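Local coordinates for TbpB (PDB 3HOL), which probably binds host transferrin as the lipoprotein part of a bacterial receptor for iron acquisition, at residues Gly29-Val34 and Lys100-Tyr105. Numbering follows the deposited sequence.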
loop_
_atom_site.group_PDB
_atom_site.type_symbol
_atom_site.label_atom_id
_atom_site.label_comp_id
_atom_site.label_asym_id
_atom_site.label_seq_id
_atom_site.Cartn_x
_atom_site.Cartn_y
_atom_site.Cartn_z
ATOM N N GLY A 29 -2.316 8.097 -4.296
ATOM C CA GLY A 29 -1.889 9.225 -5.127
ATOM C C GLY A 29 -2.039 10.555 -4.409
ATOM O O GLY A 29 -2.521 10.600 -3.264
ATOM N N TYR A 30 -1.562 11.618 -5.067
ATOM C CA TYR A 30 -1.692 12.977 -4.548
ATOM C C TYR A 30 -1.978 13.954 -5.674
ATOM O O TYR A 30 -1.499 13.756 -6.806
ATOM C CB TYR A 30 -0.383 13.408 -3.888
ATOM C CG TYR A 30 -0.157 12.756 -2.529
ATOM C CD1 TYR A 30 -0.808 13.234 -1.393
ATOM C CD2 TYR A 30 0.685 11.637 -2.393
ATOM C CE1 TYR A 30 -0.617 12.656 -0.133
ATOM C CE2 TYR A 30 0.893 11.051 -1.111
ATOM C CZ TYR A 30 0.227 11.550 -0.013
ATOM O OH TYR A 30 0.428 10.987 1.231
ATOM N N VAL A 31 -2.619 15.074 -5.329
ATOM C CA VAL A 31 -2.928 16.109 -6.333
ATOM C C VAL A 31 -2.803 17.501 -5.710
ATOM O O VAL A 31 -3.137 17.685 -4.548
ATOM C CB VAL A 31 -4.352 15.897 -6.957
ATOM C CG1 VAL A 31 -5.414 15.798 -5.882
ATOM C CG2 VAL A 31 -4.706 17.022 -8.005
ATOM N N VAL A 32 -2.280 18.462 -6.462
ATOM C CA VAL A 32 -2.190 19.818 -5.972
ATOM C C VAL A 32 -2.725 20.806 -6.998
ATOM O O VAL A 32 -2.610 20.585 -8.221
ATOM C CB VAL A 32 -0.742 20.196 -5.544
ATOM C CG1 VAL A 32 0.182 20.526 -6.736
ATOM C CG2 VAL A 32 -0.772 21.378 -4.575
ATOM N N LYS A 33 -3.320 21.888 -6.478
ATOM C CA LYS A 33 -3.709 23.051 -7.288
ATOM C C LYS A 33 -2.513 23.918 -7.690
ATOM O O LYS A 33 -1.568 24.150 -6.894
ATOM C CB LYS A 33 -4.713 23.890 -6.524
ATOM C CG LYS A 33 -5.373 24.940 -7.375
ATOM C CD LYS A 33 -6.612 25.580 -6.680
ATOM C CE LYS A 33 -6.348 25.943 -5.230
ATOM N NZ LYS A 33 -4.983 26.488 -5.000
ATOM N N VAL A 34 -2.536 24.367 -8.946
ATOM C CA VAL A 34 -1.493 25.256 -9.450
ATOM C C VAL A 34 -1.708 26.605 -8.673
ATOM O O VAL A 34 -2.829 27.117 -8.651
ATOM C CB VAL A 34 -1.636 25.405 -10.990
ATOM C CG1 VAL A 34 -0.718 26.508 -11.550
ATOM C CG2 VAL A 34 -1.365 24.069 -11.698
ATOM N N LYS A 100 -6.292 27.779 -12.701
ATOM C CA LYS A 100 -5.403 27.248 -13.754
ATOM C C LYS A 100 -5.462 25.688 -13.927
ATOM O O LYS A 100 -5.359 25.168 -15.058
ATOM C CB LYS A 100 -3.965 27.744 -13.523
ATOM C CG LYS A 100 -2.897 27.125 -14.420
ATOM C CD LYS A 100 -3.037 27.517 -15.928
ATOM C CE LYS A 100 -1.850 26.982 -16.699
ATOM N NZ LYS A 100 -1.914 27.404 -18.120
ATOM N N GLY A 101 -5.603 24.956 -12.814
ATOM C CA GLY A 101 -5.694 23.496 -12.852
ATOM C C GLY A 101 -4.885 22.796 -11.766
ATOM O O GLY A 101 -4.638 23.357 -10.668
ATOM N N TYR A 102 -4.473 21.562 -12.077
ATOM C CA TYR A 102 -3.926 20.645 -11.091
ATOM C C TYR A 102 -2.843 19.762 -11.688
ATOM O O TYR A 102 -2.842 19.498 -12.901
ATOM C CB TYR A 102 -5.032 19.731 -10.519
ATOM C CG TYR A 102 -6.188 20.491 -9.912
ATOM C CD1 TYR A 102 -6.193 20.779 -8.554
ATOM C CD2 TYR A 102 -7.265 20.943 -10.706
ATOM C CE1 TYR A 102 -7.230 21.486 -7.984
ATOM C CE2 TYR A 102 -8.313 21.677 -10.129
ATOM C CZ TYR A 102 -8.277 21.925 -8.773
ATOM O OH TYR A 102 -9.278 22.657 -8.164
ATOM N N VAL A 103 -1.949 19.302 -10.814
ATOM C CA VAL A 103 -0.871 18.338 -11.169
ATOM C C VAL A 103 -1.022 17.170 -10.179
ATOM O O VAL A 103 -1.261 17.394 -8.960
ATOM C CB VAL A 103 0.523 19.011 -11.091
ATOM C CG1 VAL A 103 1.682 18.005 -11.427
ATOM C CG2 VAL A 103 0.585 20.254 -12.072
ATOM N N TYR A 104 -0.894 15.936 -10.674
ATOM C CA TYR A 104 -1.175 14.752 -9.836
ATOM C C TYR A 104 -0.372 13.506 -10.241
ATOM O O TYR A 104 0.190 13.416 -11.358
ATOM C CB TYR A 104 -2.669 14.426 -9.931
ATOM C CG TYR A 104 -3.026 13.833 -11.276
ATOM C CD1 TYR A 104 -3.091 12.436 -11.449
ATOM C CD2 TYR A 104 -3.221 14.646 -12.386
ATOM C CE1 TYR A 104 -3.351 11.883 -12.692
ATOM C CE2 TYR A 104 -3.507 14.103 -13.620
ATOM C CZ TYR A 104 -3.543 12.715 -13.763
ATOM O OH TYR A 104 -3.818 12.148 -14.982
ATOM N N TYR A 105 -0.286 12.549 -9.329
ATOM C CA TYR A 105 -0.043 11.148 -9.741
ATOM C C TYR A 105 -1.006 10.270 -9.003
ATOM O O TYR A 105 -1.454 10.623 -7.895
ATOM C CB TYR A 105 1.385 10.693 -9.435
ATOM C CG TYR A 105 1.650 10.240 -7.985
ATOM C CD1 TYR A 105 1.539 8.883 -7.609
ATOM C CD2 TYR A 105 2.084 11.157 -7.021
ATOM C CE1 TYR A 105 1.784 8.460 -6.273
ATOM C CE2 TYR A 105 2.377 10.746 -5.685
ATOM C CZ TYR A 105 2.231 9.377 -5.343
ATOM O OH TYR A 105 2.479 8.961 -4.072
HETATM O O HOH W 1 -5.146 27.250 -10.011
#
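Tyr30 with Tyr105 and Val32 with Val103 each share a mutual pair of backbone N-H...O bonds, rungs of a ladder in a five-stranded antiparallel sheet, probably the N-lobe handle domain by analogy with the C-lobe handle; strand 29-33 lies between 50-52 and 101-107, with 84-91 beyond 101-107. The straightest bond closes the ladder: Val34 N reaches Gly101 O over 2.9 Å at 173°. A water bridges the two segments, donating to Val34 O (2.7 Å) and accepting from Lys100 N. Gly101 sits at a positive phi (138°), a conformation that glycine takes readily. Lys100 lays CG against Val34 CG1, 3.7 Å away, while its NZ runs on to a salt bridge with Asp163. On the face bearing Val32 and Val103, both side chains pack on Thr129 of barrel strand 119-133, joining this sheet to the barrel. Across the other face, Val31 CG2, anti to its backbone N, meets Tyr102 CB at 3.7 Å, and the Tyr102 ring runs past Lys33 to stack on Tyr62. At the far end Tyr30 and Tyr105 point the same way. Tyr105 CG lies between its backbone N and carbonyl carbon (chi1 82°), which brings the ring against Gly29 and Tyr30: Gly29 CA makes a CH-pi contact over the Tyr105 face, 4.2 Å from the centroid, and Tyr105 OH lies 3.6 Å from Tyr30 CD2, at the edge of the Tyr30 ring.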